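Local atomic coordinates of 27kDa outer membrane protein (Silicibacter pomeroyi, PDB entry 3GYK), a protein that probably acts as a thiol-disulfide oxidoreductase through its DsbA-like thioredoxin domain, the part of the longer protein present here. Residues E28-N33 / Y58-I63; Y32-C37 / N143-F148; L17-G22 / D51-L56. All coordinates share one frame; numbering follows the deposited sequence.

Contact 1 of 3, residues E28-N33 / Y58-I63; sequences EFFDYN and YREWPI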
loop_
_atom_site.group_PDB
_atom_site.type_symbol
_atom_site.label_atom_id
_atom_site.label_comp_id
_atom_site.label_asym_id
_atom_site.label_seq_id
_atom_site.Cartn_x
_atom_site.Cartn_y
_atom_site.Cartn_z
ATOM N N GLU A 28 -3.411 -0.971 4.286
ATOM C CA GLU A 28 -2.853 0.380 4.422
ATOM C C GLU A 28 -3.194 1.170 3.163
ATOM O O GLU A 28 -3.044 0.659 2.044
ATOM C CB GLU A 28 -1.319 0.331 4.556
ATOM C CG GLU A 28 -0.741 1.747 4.782
ATOM C CD GLU A 28 0.788 1.817 4.865
ATOM O OE1 GLU A 28 1.455 0.763 4.840
ATOM O OE2 GLU A 28 1.314 2.976 4.910
ATOM N N PHE A 29 -3.658 2.404 3.365
ATOM C CA PHE A 29 -3.888 3.364 2.278
ATOM C C PHE A 29 -2.726 4.352 2.369
ATOM O O PHE A 29 -2.486 4.946 3.436
ATOM C CB PHE A 29 -5.185 4.135 2.540
ATOM C CG PHE A 29 -6.470 3.341 2.278
ATOM C CD1 PHE A 29 -7.330 3.702 1.234
ATOM C CD2 PHE A 29 -6.844 2.274 3.125
ATOM C CE1 PHE A 29 -8.526 3.014 1.003
ATOM C CE2 PHE A 29 -8.048 1.577 2.910
ATOM C CZ PHE A 29 -8.881 1.925 1.845
ATOM N N PHE A 30 -2.023 4.583 1.262
ATOM C CA PHE A 30 -0.808 5.404 1.352
ATOM C C PHE A 30 -0.508 6.158 0.047
ATOM O O PHE A 30 -1.087 5.857 -1.012
ATOM C CB PHE A 30 0.408 4.502 1.684
ATOM C CG PHE A 30 0.605 3.387 0.693
ATOM C CD1 PHE A 30 1.251 3.621 -0.510
ATOM C CD2 PHE A 30 0.087 2.108 0.952
ATOM C CE1 PHE A 30 1.413 2.600 -1.449
ATOM C CE2 PHE A 30 0.227 1.081 -0.001
ATOM C CZ PHE A 30 0.901 1.327 -1.188
ATOM N N ASP A 31 0.416 7.125 0.173
ATOM C CA ASP A 31 0.858 8.006 -0.935
ATOM C C ASP A 31 2.370 8.107 -0.758
ATOM O O ASP A 31 2.850 8.323 0.364
ATOM C CB ASP A 31 0.158 9.372 -0.769
ATOM C CG ASP A 31 0.563 10.404 -1.820
ATOM O OD1 ASP A 31 1.778 10.696 -1.923
ATOM O OD2 ASP A 31 -0.342 10.950 -2.498
ATOM N N TYR A 32 3.120 7.954 -1.859
ATOM C CA TYR A 32 4.593 7.918 -1.787
ATOM C C TYR A 32 5.253 9.231 -1.378
ATOM O O TYR A 32 6.417 9.223 -1.036
ATOM C CB TYR A 32 5.239 7.365 -3.088
ATOM C CG TYR A 32 4.921 5.905 -3.284
ATOM C CD1 TYR A 32 5.561 4.923 -2.507
ATOM C CD2 TYR A 32 3.971 5.502 -4.223
ATOM C CE1 TYR A 32 5.237 3.552 -2.651
ATOM C CE2 TYR A 32 3.644 4.127 -4.391
ATOM C CZ TYR A 32 4.282 3.171 -3.606
ATOM O OH TYR A 32 3.926 1.845 -3.765
ATOM N N ASN A 33 4.496 10.336 -1.369
ATOM C CA ASN A 33 5.009 11.615 -0.936
ATOM C C ASN A 33 4.514 12.055 0.442
ATOM O O ASN A 33 4.807 13.177 0.900
ATOM C CB ASN A 33 4.687 12.666 -1.988
ATOM C CG ASN A 33 5.639 12.579 -3.185
ATOM O OD1 ASN A 33 6.854 12.548 -2.999
ATOM N ND2 ASN A 33 5.092 12.538 -4.399
ATOM N N TYR A 58 -2.550 -3.706 0.220
ATOM C CA TYR A 58 -2.211 -2.318 -0.096
ATOM C C TYR A 58 -3.237 -1.623 -0.976
ATOM O O TYR A 58 -3.653 -2.171 -2.020
ATOM C CB TYR A 58 -0.850 -2.280 -0.786
ATOM C CG TYR A 58 0.339 -2.301 0.148
ATOM C CD1 TYR A 58 0.187 -2.268 1.534
ATOM C CD2 TYR A 58 1.616 -2.282 -0.366
ATOM C CE1 TYR A 58 1.307 -2.222 2.388
ATOM C CE2 TYR A 58 2.731 -2.248 0.472
ATOM C CZ TYR A 58 2.569 -2.207 1.839
ATOM O OH TYR A 58 3.681 -2.179 2.648
ATOM N N ARG A 59 -3.626 -0.409 -0.570
ATOM C CA ARG A 59 -4.424 0.468 -1.404
ATOM C C ARG A 59 -3.554 1.689 -1.753
ATOM O O ARG A 59 -3.239 2.541 -0.883
ATOM C CB ARG A 59 -5.682 0.977 -0.665
ATOM C CG ARG A 59 -6.728 -0.105 -0.260
ATOM C CD ARG A 59 -7.141 -1.073 -1.389
ATOM N NE ARG A 59 -7.414 -0.441 -2.682
ATOM C CZ ARG A 59 -8.021 -1.073 -3.684
ATOM N NH1 ARG A 59 -8.464 -2.340 -3.495
ATOM N NH2 ARG A 59 -8.145 -0.482 -4.882
ATOM N N GLU A 60 -3.169 1.763 -3.013
ATOM C CA GLU A 60 -2.464 2.948 -3.512
ATOM C C GLU A 60 -3.500 4.037 -3.610
ATOM O O GLU A 60 -4.481 3.909 -4.363
ATOM C CB GLU A 60 -1.876 2.634 -4.893
ATOM C CG GLU A 60 -0.839 1.530 -4.871
ATOM C CD GLU A 60 0.596 2.093 -4.716
ATOM O OE1 GLU A 60 0.753 3.332 -4.719
ATOM O OE2 GLU A 60 1.549 1.284 -4.622
ATOM N N TRP A 61 -3.295 5.113 -2.842
ATOM C CA TRP A 61 -4.249 6.220 -2.791
ATOM C C TRP A 61 -3.491 7.530 -2.989
ATOM O O TRP A 61 -3.209 8.269 -2.030
ATOM C CB TRP A 61 -5.015 6.204 -1.456
ATOM C CG TRP A 61 -6.153 7.175 -1.409
ATOM C CD1 TRP A 61 -6.885 7.651 -2.475
ATOM C CD2 TRP A 61 -6.689 7.813 -0.242
ATOM N NE1 TRP A 61 -7.833 8.548 -2.038
ATOM C CE2 TRP A 61 -7.741 8.659 -0.677
ATOM C CE3 TRP A 61 -6.395 7.739 1.135
ATOM C CZ2 TRP A 61 -8.480 9.458 0.203
ATOM C CZ3 TRP A 61 -7.143 8.547 2.016
ATOM C CH2 TRP A 61 -8.160 9.375 1.548
ATOM N N PRO A 62 -3.083 7.786 -4.249
ATOM C CA PRO A 62 -2.312 9.000 -4.538
ATOM C C PRO A 62 -3.206 10.257 -4.429
ATOM O O PRO A 62 -4.179 10.404 -5.178
ATOM C CB PRO A 62 -1.820 8.764 -5.968
ATOM C CG PRO A 62 -2.904 7.852 -6.593
ATOM C CD PRO A 62 -3.176 6.888 -5.428
ATOM N N ILE A 63 -2.880 11.120 -3.477
ATOM C CA ILE A 63 -3.698 12.307 -3.168
ATOM C C ILE A 63 -2.883 13.584 -3.054
ATOM O O ILE A 63 -3.449 14.652 -2.898
ATOM C CB ILE A 63 -4.578 12.084 -1.885
ATOM C CG1 ILE A 63 -3.708 11.740 -0.670
ATOM C CG2 ILE A 63 -5.655 10.976 -2.150
ATOM C CD1 ILE A 63 -4.474 11.656 0.692
HETATM O O HOH W 1 3.979 -0.285 4.507
HETATM O O HOH W 2 -0.108 5.740 -3.703
#
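Glu28 to Phe30 and Tyr58 to Glu60 run as neighbouring parallel strands, their short axes 5.0 Å apart and 22° from parallel, and hydrogen bonds from Arg59 N to Glu28 O, Phe30 N to Arg59 O and Trp61 N to Phe30 O join them. Side chains sort by face. On one, Arg59 lies alongside Phe29 and sets CG over the ring, 3.7 Å from its centroid, a CH-pi contact; the chain then curls away, and the guanidinium goes on to a salt bridge with Asp11. On the other face Phe30, with CG between its own backbone N and carbonyl carbon (chi1 56°), turns its edge to the face of Tyr58 in a T-shaped pair with planes at 73°. Its CE2 is 3.4 Å from Tyr58 CG. Glu60 bends at chi2 and brings its carboxylate against the Phe30 ring, CD 3.4 Å from Phe30 CE1. The OH of Tyr32 donates to the syn lone pair of Glu60 OE2 at 2.6 Å, and Tyr84 bonds the same oxygen; a water links Glu60 OE1 to Phe30 O. Beyond the strands Asp31 closes the pair: OD2 takes the N-H of Ile63 at 2.7 Å, while OD1 accepts from Asn33 N in an Asx turn and bonds Ser68. In the beta-alpha-beta unit of this thioredoxin-like fold, a carboxylate is thus buried among aromatic rings. Two hydroxyls and a water grip it, which would probably compensate for the apolar surroundings and hold the group fixed against Phe30.

Contact 2 of 3, residues Y32-C37 / N143-F148; sequences YNCPYC and NGTPSF
Cys34 SG and Cys37 SG face the loop that carries the cis-proline, Pro146, and the tight part of the contact is concentrated on these two sulfurs. Cys37 SG, anti to its carbonyl carbon (chi1 -67°), lies 3.6 Å from Thr145 CB and 3.7 Å from Pro146 CB. Cys34 SG comes within 3.2 Å of Thr145 O and 3.9 Å of Pro146 CD. Cys34 is the N-cap residue of helix 35-50, and its SG accepts the N-H of Cys37, with Cys37 N at 3.4 Å. The outer side is looser: of the Tyr36 side chain it is CB that meets Pro146, 3.5 Å from Pro146 CD, while the ring leads away into an exposed position and meets Phe158. The Tyr36 side chain also comes within about 3 Å (nearest atoms) of a bound sulfate, probably from the crystallisation liquor. A CxxC at a helix start facing a cis-proline is the active-site arrangement of thioredoxin-like disulfide oxidoreductases. The cis peptide bond before Pro146 turns Thr145 O and the proline ring together toward the cysteines. An alanine in place of Cys34 would probably leave Cys37 N without its capping acceptor and open a gap beside Thr145 O. Both sulfurs thus lie against Thr145 and the cis-proline, with Cys34 SG held by the Cys37 N-H, consistent with the redox pair of this DsbA-like domain.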
loop_
_atom_site.group_PDB
_atom_site.type_symbol
_atom_site.label_atom_id
_atom_site.label_comp_id
_atom_site.label_asym_id
_atom_site.label_seq_id
_atom_site.Cartn_x
_atom_site.Cartn_y
_atom_site.Cartn_z
ATOM N N TYR A 32 3.120 7.954 -1.859
ATOM C CA TYR A 32 4.593 7.918 -1.787
ATOM C C TYR A 32 5.253 9.231 -1.378
ATOM O O TYR A 32 6.417 9.223 -1.036
ATOM C CB TYR A 32 5.239 7.365 -3.088
ATOM C CG TYR A 32 4.921 5.905 -3.284
ATOM C CD1 TYR A 32 5.561 4.923 -2.507
ATOM C CD2 TYR A 32 3.971 5.502 -4.223
ATOM C CE1 TYR A 32 5.237 3.552 -2.651
ATOM C CE2 TYR A 32 3.644 4.127 -4.391
ATOM C CZ TYR A 32 4.282 3.171 -3.606
ATOM O OH TYR A 32 3.926 1.845 -3.765
ATOM N N ASN A 33 4.496 10.336 -1.369
ATOM C CA ASN A 33 5.009 11.615 -0.936
ATOM C C ASN A 33 4.514 12.055 0.442
ATOM O O ASN A 33 4.807 13.177 0.900
ATOM C CB ASN A 33 4.687 12.666 -1.988
ATOM C CG ASN A 33 5.639 12.579 -3.185
ATOM O OD1 ASN A 33 6.854 12.548 -2.999
ATOM N ND2 ASN A 33 5.092 12.538 -4.399
ATOM N N CYS A 34 3.805 11.153 1.111
ATOM C CA CYS A 34 3.274 11.449 2.431
ATOM C C CYS A 34 4.323 11.175 3.521
ATOM O O CYS A 34 4.777 10.023 3.684
ATOM C CB CYS A 34 1.994 10.642 2.619
ATOM S SG CYS A 34 1.364 10.655 4.328
ATOM N N PRO A 35 4.706 12.211 4.285
ATOM C CA PRO A 35 5.767 12.053 5.295
ATOM C C PRO A 35 5.419 10.985 6.335
ATOM O O PRO A 35 6.292 10.204 6.758
ATOM C CB PRO A 35 5.828 13.426 5.962
ATOM C CG PRO A 35 5.329 14.368 4.933
ATOM C CD PRO A 35 4.307 13.627 4.128
ATOM N N TYR A 36 4.157 10.946 6.767
ATOM C CA TYR A 36 3.802 9.912 7.731
ATOM C C TYR A 36 3.735 8.511 7.130
ATOM O O TYR A 36 3.947 7.554 7.848
ATOM C CB TYR A 36 2.497 10.256 8.473
ATOM C CG TYR A 36 2.670 11.094 9.722
ATOM C CD1 TYR A 36 2.153 12.384 9.795
ATOM C CD2 TYR A 36 3.276 10.566 10.866
ATOM C CE1 TYR A 36 2.284 13.137 10.946
ATOM C CE2 TYR A 36 3.396 11.304 12.023
ATOM C CZ TYR A 36 2.887 12.586 12.064
ATOM O OH TYR A 36 3.016 13.320 13.225
ATOM N N CYS A 37 3.403 8.382 5.840
ATOM C CA CYS A 37 3.540 7.079 5.154
ATOM C C CYS A 37 4.980 6.610 5.121
ATOM O O CYS A 37 5.275 5.416 5.342
ATOM C CB CYS A 37 2.983 7.160 3.732
ATOM S SG CYS A 37 1.184 7.392 3.726
ATOM N N ASN A 143 -9.619 10.614 5.628
ATOM C CA ASN A 143 -9.473 11.974 5.101
ATOM C C ASN A 143 -8.094 12.168 4.492
ATOM O O ASN A 143 -7.853 13.174 3.858
ATOM C CB ASN A 143 -9.633 12.996 6.246
ATOM C CG ASN A 143 -9.777 14.409 5.743
ATOM O OD1 ASN A 143 -10.720 14.741 5.015
ATOM N ND2 ASN A 143 -8.832 15.267 6.130
ATOM N N GLY A 144 -7.169 11.254 4.768
ATOM C CA GLY A 144 -5.824 11.347 4.182
ATOM C C GLY A 144 -5.022 10.115 4.543
ATOM O O GLY A 144 -5.572 9.112 5.072
ATOM N N THR A 145 -3.727 10.179 4.273
ATOM C CA THR A 145 -2.843 9.012 4.437
ATOM C C THR A 145 -1.793 9.311 5.513
ATOM O O THR A 145 -1.476 10.482 5.728
ATOM C CB THR A 145 -2.099 8.702 3.119
ATOM O OG1 THR A 145 -1.387 9.878 2.708
ATOM C CG2 THR A 145 -3.089 8.355 2.029
ATOM N N PRO A 146 -1.277 8.274 6.215
ATOM C CA PRO A 146 -1.682 6.854 6.137
ATOM C C PRO A 146 -2.980 6.600 6.880
ATOM O O PRO A 146 -3.257 7.290 7.894
ATOM C CB PRO A 146 -0.501 6.102 6.812
ATOM C CG PRO A 146 0.058 7.095 7.773
ATOM C CD PRO A 146 -0.190 8.486 7.194
ATOM N N SER A 147 -3.806 5.686 6.361
ATOM C CA SER A 147 -4.939 5.150 7.146
ATOM C C SER A 147 -4.915 3.625 7.056
ATOM O O SER A 147 -4.534 3.054 6.030
ATOM C CB SER A 147 -6.285 5.672 6.637
ATOM O OG SER A 147 -6.454 7.069 6.872
ATOM N N PHE A 148 -5.331 2.969 8.135
ATOM C CA PHE A 148 -5.267 1.513 8.205
ATOM C C PHE A 148 -6.623 0.899 8.548
ATOM O O PHE A 148 -7.458 1.495 9.224
ATOM C CB PHE A 148 -4.266 1.067 9.290
ATOM C CG PHE A 148 -2.843 1.471 9.014
ATOM C CD1 PHE A 148 -1.991 0.628 8.313
ATOM C CD2 PHE A 148 -2.345 2.676 9.502
ATOM C CE1 PHE A 148 -0.632 0.995 8.071
ATOM C CE2 PHE A 148 -1.015 3.059 9.259
ATOM C CZ PHE A 148 -0.155 2.206 8.528
#

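Contact 3 of 3, residues L17-G22 / D51-L56; sequences LGNPEG and DPNVRL
A short antiparallel pairing at the margin of the thioredoxin-like sheet joins Leu17 and Gly18, on the outermost strand 16-18, to the start of strand 54-60, and a type I turn at Asn19 to Gly22 then packs against Asn53 and Arg55. Leu17 and Leu56 form a hydrogen-bonded pair: Leu17 N meets Leu56 O at 2.7 Å, almost straight at 179°, and Leu56 N returns the bond to Leu17 O. Their side chains lie on the same face; Leu17 also packs on Trp89 and Leu56 on Val44, so helices 84-92 and 35-50 both cover this side. Gly18, opposite Arg55, has a positive phi (73°), and a CB there would clash with Val54 O. Asn19 takes over where the strand ends. Its backbone N donates to Val54 O at 2.9 Å, and its amide, carried by a CG anti to the backbone N, reaches across to the neighbouring turn, where ND2 donates to Pro52 O at 2.8 Å. The acceptor lies within 3° of the amide plane. OD1 of the same group receives Glu21 N in an Asx turn, so both ends of the amide are engaged, which would probably fix its rotation. Gly22 brings its CA within 3.3 Å of Asn53 O, at a place where a side chain would collide with strand 54-60. Arg55 runs extended from CG to NE alongside the turn, with CB 3.3 Å from Asn19 O. Its NH1 bonds Thr25 and its NH2 bonds Phe9 O. At the guanidinium edge a weak bond links Arg55 NE to Pro20 O at 3.0 Å, and a water joins that same oxygen to Arg55 NH2.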
loop_
_atom_site.group_PDB
_atom_site.type_symbol
_atom_site.label_atom_id
_atom_site.label_comp_id
_atom_site.label_asym_id
_atom_site.label_seq_id
_atom_site.Cartn_x
_atom_site.Cartn_y
_atom_site.Cartn_z
ATOM N N LEU A 17 0.841 -8.565 0.646
ATOM C CA LEU A 17 2.151 -8.844 1.224
ATOM C C LEU A 17 1.979 -9.616 2.520
ATOM O O LEU A 17 0.862 -9.900 2.915
ATOM C CB LEU A 17 2.912 -7.534 1.486
ATOM C CG LEU A 17 3.451 -6.822 0.240
ATOM C CD1 LEU A 17 2.329 -6.157 -0.540
ATOM C CD2 LEU A 17 4.449 -5.751 0.708
ATOM N N GLY A 18 3.089 -9.991 3.166
ATOM C CA GLY A 18 2.996 -10.728 4.435
ATOM C C GLY A 18 2.534 -12.135 4.111
ATOM O O GLY A 18 2.886 -12.692 3.055
ATOM N N ASN A 19 1.734 -12.731 4.992
ATOM C CA ASN A 19 1.336 -14.121 4.804
ATOM C C ASN A 19 -0.007 -14.106 4.063
ATOM O O ASN A 19 -0.994 -13.612 4.603
ATOM C CB ASN A 19 1.189 -14.799 6.180
ATOM C CG ASN A 19 0.941 -16.286 6.084
ATOM O OD1 ASN A 19 0.353 -16.782 5.116
ATOM N ND2 ASN A 19 1.422 -17.027 7.078
ATOM N N PRO A 20 -0.071 -14.667 2.845
ATOM C CA PRO A 20 -1.340 -14.543 2.097
ATOM C C PRO A 20 -2.505 -15.268 2.775
ATOM O O PRO A 20 -3.651 -14.977 2.471
ATOM C CB PRO A 20 -1.045 -15.252 0.772
ATOM C CG PRO A 20 0.448 -15.362 0.706
ATOM C CD PRO A 20 0.941 -15.439 2.098
ATOM N N GLU A 21 -2.211 -16.204 3.659
ATOM C CA GLU A 21 -3.278 -16.853 4.454
ATOM C C GLU A 21 -3.252 -16.504 5.950
ATOM O O GLU A 21 -3.745 -17.290 6.781
ATOM C CB GLU A 21 -3.234 -18.379 4.264
ATOM C CG GLU A 21 -3.827 -18.882 2.936
ATOM C CD GLU A 21 -5.231 -18.366 2.671
ATOM O OE1 GLU A 21 -6.093 -18.469 3.561
ATOM O OE2 GLU A 21 -5.471 -17.856 1.575
ATOM N N GLY A 22 -2.647 -15.369 6.296
ATOM C CA GLY A 22 -2.591 -14.890 7.686
ATOM C C GLY A 22 -4.003 -14.689 8.224
ATOM O O GLY A 22 -4.911 -14.449 7.439
ATOM N N ASP A 51 5.383 -10.783 13.142
ATOM C CA ASP A 51 4.143 -11.555 13.138
ATOM C C ASP A 51 3.935 -12.219 11.777
ATOM O O ASP A 51 3.448 -11.578 10.838
ATOM C CB ASP A 51 2.941 -10.644 13.452
ATOM C CG ASP A 51 1.688 -11.441 13.830
ATOM O OD1 ASP A 51 1.497 -12.557 13.280
ATOM O OD2 ASP A 51 0.903 -10.958 14.693
ATOM N N PRO A 52 4.296 -13.512 11.678
ATOM C CA PRO A 52 4.210 -14.219 10.407
ATOM C C PRO A 52 2.780 -14.630 10.048
ATOM O O PRO A 52 2.585 -15.346 9.063
ATOM C CB PRO A 52 5.076 -15.464 10.642
ATOM C CG PRO A 52 4.975 -15.742 12.096
ATOM C CD PRO A 52 4.841 -14.360 12.752
ATOM N N ASN A 53 1.800 -14.205 10.844
ATOM C CA ASN A 53 0.407 -14.577 10.593
ATOM C C ASN A 53 -0.438 -13.349 10.233
ATOM O O ASN A 53 -1.661 -13.336 10.410
ATOM C CB ASN A 53 -0.155 -15.344 11.808
ATOM C CG ASN A 53 -1.354 -16.222 11.454
ATOM O OD1 ASN A 53 -1.537 -16.627 10.299
ATOM N ND2 ASN A 53 -2.135 -16.579 12.468
ATOM N N VAL A 54 0.229 -12.306 9.736
ATOM C CA VAL A 54 -0.438 -11.051 9.312
ATOM C C VAL A 54 -0.376 -10.990 7.793
ATOM O O VAL A 54 0.680 -11.186 7.174
ATOM C CB VAL A 54 0.251 -9.806 9.923
ATOM C CG1 VAL A 54 -0.222 -8.508 9.234
ATOM C CG2 VAL A 54 -0.035 -9.713 11.450
ATOM N N ARG A 55 -1.532 -10.779 7.196
ATOM C CA ARG A 55 -1.688 -10.539 5.790
ATOM C C ARG A 55 -1.795 -9.029 5.588
ATOM O O ARG A 55 -2.568 -8.377 6.289
ATOM C CB ARG A 55 -3.023 -11.126 5.408
ATOM C CG ARG A 55 -3.352 -11.121 3.976
ATOM C CD ARG A 55 -4.479 -12.165 3.917
ATOM N NE ARG A 55 -4.963 -12.250 2.566
ATOM C CZ ARG A 55 -5.895 -11.453 2.070
ATOM N NH1 ARG A 55 -6.482 -10.549 2.850
ATOM N NH2 ARG A 55 -6.248 -11.590 0.797
ATOM N N LEU A 56 -1.073 -8.487 4.614
ATOM C CA LEU A 56 -1.027 -7.027 4.428
ATOM C C LEU A 56 -1.510 -6.638 3.035
ATOM O O LEU A 56 -0.902 -7.040 2.038
ATOM C CB LEU A 56 0.404 -6.542 4.628
ATOM C CG LEU A 56 0.690 -5.078 4.338
ATOM C CD1 LEU A 56 0.042 -4.250 5.420
ATOM C CD2 LEU A 56 2.178 -4.891 4.364
HETATM O O HOH W 3 -4.408 -13.709 -0.056
#

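From the N terminus, strand 16-18 and its turn come first and meet 51-56 in contact 3, closing a loop that holds strand 24-30 and helix 35-50. Contact 1 begins inside that loop and ends beyond it, at 58-63, so the two cross; both use strand 54-60, and Tyr58 CE2 packs on Leu17 CD2 at 3.9 Å. Contact 2 starts from the end of the stretch used by contact 1 but closes a far longer loop, through the intervening helices to 143-148, and it too crosses contact 3. Contacts 1 and 2 adjoin where strands 24-30 and 147-150 are neighbours. Together the three tie one sheet from outer strand 16-18 to the CxxC helix.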